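Local coordinates for acidic lectin (Psophocarpus tetragonolobus, PDB 1F9K), which binds galactose-containing glycans as a metal-dependent legume lectin, probably agglutinating cells that carry H-type blood-group sugars, at residues Ser27-Asn39 with Ala211-Ile225. The protein carries 3 engineered substitutions. Sequence-based numbering, arbitrary orientation.
Sequences SNGVLELTKLTKN and ATTGYQKNAVETHEI. Engineered in segment 27-39: N28 (natural residue Ser). With AMG (methyl alpha-D-galactopyranoside), chain E; NAG (2-acetamido-2-deoxy-beta-D-glucopyranose), chain C.
T34 and H223 form the polar centre of this contact: OG1 of T34 meets ND1 of H223 at 2.8 Å, at the edge of the imidazole, in a hydrogen bond that either partner could donate. The T34 hydroxyl reaches the ring from between its own backbone N and carbonyl carbon (chi1 65°), a setting that lays CG2 against the A211 carbonyl. NE2 of H223 donates to OE2 of E221 at 2.8 Å, so both ring nitrogens are engaged and the ring's rotation is fixed. T126 and Q79 in turn bind the E221 carboxylate.

Beside these buried polar groups, CD1 of L33 wedges between CB of A211 and CG1 of I225 (3.7 Å to the latter), an apolar cluster that L90 also touches. L31 and I225 form an antiparallel hydrogen-bonded pair, E32 and E224 the non-hydrogen-bonded pair next to it, and N of L33 donates to O of H223 at 3.0 Å. V30, E32, E224 and L36 make the looser, partly exposed side. There CG1 of V30 lies across E224, 3.6 Å from OE1, and NZ of K35 makes a weak, 3.3 Å salt bridge to OE1 of E32. CD1 of L36 rests on CB of V220. E224 borders an N-acetylglucosamine of the glycan, probably N-linked at N76.

Loop G214-A219 supplies part of the galactoside site: NE2 of Q216 donates to the sugar's O6 at 2.8 Å, and D88 also hydrogen-bonds it. Strand 31-32 pairs with strand 222-233 in one sheet, while L33 and T34 pack on A211 of strand 204-213 in the other: the legume lectin sandwich, with one of its sugar-binding loops at the end.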
loop_
_atom_site.group_PDB
_atom_site.type_symbol
_atom_site.label_atom_id
_atom_site.label_comp_id
_atom_site.label_asym_id
_atom_site.label_seq_id
_atom_site.Cartn_x
_atom_site.Cartn_y
_atom_site.Cartn_z
ATOM N N SER A 27 -27.910 -2.644 15.197
ATOM C CA SER A 27 -29.037 -2.345 14.318
ATOM C C SER A 27 -28.633 -1.422 13.186
ATOM O O SER A 27 -29.416 -1.163 12.274
ATOM C CB SER A 27 -30.176 -1.714 15.123
ATOM N N ASN A 28 -27.400 -0.933 13.249
ATOM C CA ASN A 28 -26.879 -0.023 12.234
ATOM C C ASN A 28 -26.367 -0.779 11.015
ATOM O O ASN A 28 -26.073 -0.179 9.981
ATOM C CB ASN A 28 -25.756 0.821 12.833
ATOM N N GLY A 29 -26.264 -2.098 11.147
ATOM C CA GLY A 29 -25.766 -2.923 10.059
ATOM C C GLY A 29 -24.262 -3.029 10.223
ATOM O O GLY A 29 -23.534 -3.466 9.326
ATOM N N VAL A 30 -23.817 -2.611 11.404
ATOM C CA VAL A 30 -22.418 -2.598 11.807
ATOM C C VAL A 30 -22.139 -3.789 12.694
ATOM O O VAL A 30 -22.959 -4.159 13.522
ATOM C CB VAL A 30 -22.098 -1.314 12.603
ATOM C CG1 VAL A 30 -20.778 -1.461 13.309
ATOM C CG2 VAL A 30 -22.069 -0.113 11.666
ATOM N N LEU A 31 -20.968 -4.380 12.522
ATOM C CA LEU A 31 -20.560 -5.537 13.310
ATOM C C LEU A 31 -19.725 -5.062 14.494
ATOM O O LEU A 31 -18.625 -4.542 14.307
ATOM C CB LEU A 31 -19.744 -6.481 12.435
ATOM C CG LEU A 31 -18.991 -7.594 13.141
ATOM C CD1 LEU A 31 -19.964 -8.418 13.990
ATOM C CD2 LEU A 31 -18.271 -8.445 12.089
ATOM N N GLU A 32 -20.257 -5.233 15.703
ATOM C CA GLU A 32 -19.575 -4.805 16.919
ATOM C C GLU A 32 -18.821 -5.967 17.546
ATOM O O GLU A 32 -19.421 -6.868 18.123
ATOM C CB GLU A 32 -20.589 -4.247 17.913
ATOM C CG GLU A 32 -19.969 -3.577 19.128
ATOM C CD GLU A 32 -20.994 -3.156 20.170
ATOM O OE1 GLU A 32 -21.671 -4.052 20.718
ATOM O OE2 GLU A 32 -21.116 -1.939 20.438
ATOM N N LEU A 33 -17.500 -5.928 17.455
ATOM C CA LEU A 33 -16.666 -7.007 17.977
ATOM C C LEU A 33 -16.530 -7.107 19.502
ATOM O O LEU A 33 -16.464 -8.215 20.051
ATOM C CB LEU A 33 -15.270 -6.928 17.335
ATOM C CG LEU A 33 -15.186 -7.257 15.839
ATOM C CD1 LEU A 33 -13.805 -6.922 15.303
ATOM C CD2 LEU A 33 -15.505 -8.733 15.626
ATOM N N THR A 34 -16.482 -5.960 20.176
ATOM C CA THR A 34 -16.331 -5.924 21.628
ATOM C C THR A 34 -17.388 -5.038 22.272
ATOM O O THR A 34 -18.027 -4.231 21.586
ATOM C CB THR A 34 -14.933 -5.387 22.030
ATOM O OG1 THR A 34 -14.783 -4.016 21.624
ATOM C CG2 THR A 34 -13.857 -6.216 21.371
ATOM N N LYS A 35 -17.554 -5.168 23.588
ATOM C CA LYS A 35 -18.542 -4.357 24.300
ATOM C C LYS A 35 -17.922 -3.444 25.343
ATOM O O LYS A 35 -16.962 -3.817 26.015
ATOM C CB LYS A 35 -19.596 -5.241 24.967
ATOM C CG LYS A 35 -20.421 -6.038 23.983
ATOM C CD LYS A 35 -21.659 -6.638 24.616
ATOM C CE LYS A 35 -22.375 -7.517 23.604
ATOM N NZ LYS A 35 -22.545 -6.798 22.302
ATOM N N LEU A 36 -18.491 -2.249 25.487
ATOM C CA LEU A 36 -17.988 -1.275 26.441
ATOM C C LEU A 36 -18.783 -1.283 27.745
ATOM O O LEU A 36 -18.326 -0.762 28.762
ATOM C CB LEU A 36 -18.019 0.106 25.808
ATOM C CG LEU A 36 -16.781 0.991 25.986
ATOM C CD1 LEU A 36 -15.485 0.240 25.562
ATOM C CD2 LEU A 36 -16.984 2.269 25.155
ATOM N N THR A 37 -19.975 -1.875 27.699
ATOM C CA THR A 37 -20.877 -2.012 28.851
ATOM C C THR A 37 -21.713 -3.268 28.623
ATOM O O THR A 37 -21.996 -3.646 27.487
ATOM C CB THR A 37 -21.840 -0.798 29.021
ATOM O OG1 THR A 37 -22.410 -0.445 27.756
ATOM C CG2 THR A 37 -21.104 0.392 29.587
ATOM N N LYS A 38 -22.126 -3.917 29.698
ATOM C CA LYS A 38 -22.876 -5.140 29.530
ATOM C C LYS A 38 -23.766 -5.382 30.723
ATOM O O LYS A 38 -23.284 -5.695 31.804
ATOM C CB LYS A 38 -21.886 -6.296 29.354
ATOM C CG LYS A 38 -22.487 -7.672 29.157
ATOM C CD LYS A 38 -21.390 -8.729 29.168
ATOM C CE LYS A 38 -21.974 -10.128 29.251
ATOM N NZ LYS A 38 -20.966 -11.132 29.687
ATOM N N ASN A 39 -25.070 -5.233 30.524
ATOM C CA ASN A 39 -26.001 -5.458 31.609
ATOM C C ASN A 39 -26.252 -4.216 32.436
ATOM O O ASN A 39 -26.884 -4.291 33.485
ATOM N N ALA A 211 -11.103 -8.885 18.054
ATOM C CA ALA A 211 -10.756 -7.697 18.847
ATOM C C ALA A 211 -10.968 -7.937 20.349
ATOM O O ALA A 211 -11.778 -8.769 20.754
ATOM C CB ALA A 211 -11.566 -6.475 18.383
ATOM N N THR A 212 -10.230 -7.196 21.170
ATOM C CA THR A 212 -10.304 -7.340 22.621
ATOM C C THR A 212 -10.099 -6.043 23.396
ATOM O O THR A 212 -9.350 -5.173 22.978
ATOM C CB THR A 212 -9.236 -8.309 23.118
ATOM O OG1 THR A 212 -7.938 -7.837 22.729
ATOM C CG2 THR A 212 -9.462 -9.675 22.537
ATOM N N THR A 213 -10.762 -5.920 24.537
ATOM C CA THR A 213 -10.586 -4.742 25.373
ATOM C C THR A 213 -9.686 -5.146 26.537
ATOM O O THR A 213 -9.528 -6.345 26.812
ATOM C CB THR A 213 -11.919 -4.168 25.900
ATOM O OG1 THR A 213 -12.623 -5.159 26.660
ATOM C CG2 THR A 213 -12.766 -3.695 24.740
ATOM N N GLY A 214 -9.112 -4.139 27.207
ATOM C CA GLY A 214 -8.168 -4.341 28.296
ATOM C C GLY A 214 -8.444 -5.158 29.547
ATOM O O GLY A 214 -9.565 -5.533 29.875
ATOM N N TYR A 215 -7.357 -5.439 30.249
ATOM C CA TYR A 215 -7.389 -6.206 31.482
ATOM C C TYR A 215 -7.601 -5.318 32.691
ATOM O O TYR A 215 -7.575 -5.785 33.815
ATOM C CB TYR A 215 -6.071 -6.960 31.676
ATOM C CG TYR A 215 -6.118 -8.429 31.356
ATOM C CD1 TYR A 215 -6.288 -8.874 30.051
ATOM C CD2 TYR A 215 -5.897 -9.369 32.351
ATOM C CE1 TYR A 215 -6.222 -10.217 29.737
ATOM C CE2 TYR A 215 -5.828 -10.720 32.055
ATOM C CZ TYR A 215 -5.985 -11.139 30.742
ATOM O OH TYR A 215 -5.855 -12.474 30.437
ATOM N N GLN A 216 -7.790 -4.032 32.473
ATOM C CA GLN A 216 -7.986 -3.138 33.593
ATOM C C GLN A 216 -9.194 -2.280 33.297
ATOM O O GLN A 216 -9.517 -2.045 32.142
ATOM C CB GLN A 216 -6.732 -2.290 33.794
ATOM C CG GLN A 216 -5.451 -3.077 33.541
ATOM C CD GLN A 216 -4.227 -2.468 34.204
ATOM O OE1 GLN A 216 -3.993 -2.670 35.401
ATOM N NE2 GLN A 216 -3.439 -1.717 33.432
ATOM N N LYS A 217 -9.879 -1.826 34.332
ATOM C CA LYS A 217 -11.054 -1.004 34.105
ATOM C C LYS A 217 -10.699 0.230 33.272
ATOM O O LYS A 217 -9.675 0.885 33.501
ATOM C CB LYS A 217 -11.705 -0.599 35.446
ATOM N N ASN A 218 -11.550 0.508 32.286
ATOM C CA ASN A 218 -11.381 1.647 31.398
ATOM C C ASN A 218 -10.214 1.590 30.436
ATOM O O ASN A 218 -9.913 2.578 29.775
ATOM C CB ASN A 218 -11.317 2.938 32.199
ATOM C CG ASN A 218 -12.617 3.235 32.883
ATOM O OD1 ASN A 218 -13.674 3.305 32.236
ATOM N ND2 ASN A 218 -12.562 3.405 34.199
ATOM N N ALA A 219 -9.542 0.449 30.371
ATOM C CA ALA A 219 -8.449 0.267 29.417
ATOM C C ALA A 219 -9.180 -0.380 28.214
ATOM O O ALA A 219 -8.956 -1.539 27.832
ATOM C CB ALA A 219 -7.414 -0.659 30.005
ATOM N N VAL A 220 -10.073 0.411 27.630
ATOM C CA VAL A 220 -10.919 -0.058 26.566
ATOM C C VAL A 220 -11.120 0.902 25.427
ATOM O O VAL A 220 -10.759 2.072 25.513
ATOM C CB VAL A 220 -12.258 -0.368 27.145
ATOM C CG1 VAL A 220 -12.199 -1.690 27.867
ATOM C CG2 VAL A 220 -12.641 0.723 28.118
ATOM N N GLU A 221 -11.738 0.395 24.367
ATOM C CA GLU A 221 -12.001 1.188 23.179
ATOM C C GLU A 221 -13.067 0.433 22.385
ATOM O O GLU A 221 -13.395 -0.709 22.709
ATOM C CB GLU A 221 -10.708 1.342 22.361
ATOM C CG GLU A 221 -10.188 0.037 21.739
ATOM C CD GLU A 221 -8.774 0.151 21.185
ATOM O OE1 GLU A 221 -8.207 1.269 21.228
ATOM O OE2 GLU A 221 -8.235 -0.879 20.714
ATOM N N THR A 222 -13.629 1.064 21.363
ATOM C CA THR A 222 -14.648 0.388 20.576
ATOM C C THR A 222 -14.013 -0.264 19.363
ATOM O O THR A 222 -12.998 0.205 18.852
ATOM C CB THR A 222 -15.738 1.363 20.090
ATOM O OG1 THR A 222 -15.169 2.307 19.175
ATOM C CG2 THR A 222 -16.337 2.108 21.260
ATOM N N HIS A 223 -14.606 -1.359 18.909
ATOM C CA HIS A 223 -14.102 -2.075 17.738
ATOM C C HIS A 223 -15.257 -2.403 16.794
ATOM O O HIS A 223 -15.909 -3.448 16.927
ATOM C CB HIS A 223 -13.393 -3.355 18.175
ATOM C CG HIS A 223 -12.261 -3.110 19.117
ATOM N ND1 HIS A 223 -12.245 -3.595 20.407
ATOM C CD2 HIS A 223 -11.119 -2.399 18.968
ATOM C CE1 HIS A 223 -11.141 -3.195 21.012
ATOM N NE2 HIS A 223 -10.440 -2.467 20.161
ATOM N N GLU A 224 -15.506 -1.495 15.853
ATOM C CA GLU A 224 -16.578 -1.669 14.894
ATOM C C GLU A 224 -16.108 -1.946 13.457
ATOM O O GLU A 224 -15.186 -1.298 12.947
ATOM C CB GLU A 224 -17.491 -0.444 14.918
ATOM C CG GLU A 224 -18.529 -0.481 16.015
ATOM C CD GLU A 224 -19.237 0.848 16.174
ATOM O OE1 GLU A 224 -19.690 1.419 15.166
ATOM O OE2 GLU A 224 -19.347 1.328 17.313
ATOM N N ILE A 225 -16.765 -2.912 12.817
ATOM C CA ILE A 225 -16.455 -3.293 11.444
ATOM C C ILE A 225 -17.651 -2.945 10.562
ATOM O O ILE A 225 -18.713 -3.554 10.666
ATOM C CB ILE A 225 -16.170 -4.809 11.340
ATOM C CG1 ILE A 225 -15.008 -5.191 12.269
ATOM C CG2 ILE A 225 -15.917 -5.185 9.888
ATOM C CD1 ILE A 225 -13.767 -4.331 12.102
HETATM C C1 AMG E . -2.434 -6.123 30.753
HETATM C C2 AMG E . -2.648 -6.991 29.509
HETATM C C3 AMG E . -2.470 -6.123 28.241
HETATM C C4 AMG E . -3.379 -4.866 28.293
HETATM C C5 AMG E . -3.247 -4.127 29.631
HETATM C C6 AMG E . -4.373 -3.127 29.783
HETATM C C7 AMG E . -0.815 -4.780 31.895
HETATM O O1 AMG E . -1.112 -5.669 30.804
HETATM O O2 AMG E . -1.760 -8.108 29.508
HETATM O O3 AMG E . -2.771 -6.890 27.080
HETATM O O4 AMG E . -4.745 -5.208 28.092
HETATM O O5 AMG E . -3.372 -5.047 30.741
HETATM O O6 AMG E . -4.023 -2.092 30.686
HETATM C C1 NAG C . -17.194 5.180 15.656
HETATM C C2 NAG C . -18.289 5.934 14.888
HETATM C C3 NAG C . -18.976 6.916 15.824
HETATM C C4 NAG C . -19.542 6.118 16.991
HETATM C C5 NAG C . -18.438 5.302 17.689
HETATM C C6 NAG C . -19.013 4.399 18.740
HETATM C C7 NAG C . -18.365 6.518 12.558
HETATM C C8 NAG C . -17.747 7.295 11.407
HETATM N N2 NAG C . -17.757 6.634 13.738
HETATM O O3 NAG C . -20.022 7.598 15.136
HETATM O O4 NAG C . -20.141 7.004 17.915
HETATM O O5 NAG C . -17.777 4.442 16.741
HETATM O O6 NAG C . -19.720 3.338 18.127
HETATM O O7 NAG C . -19.368 5.816 12.372
#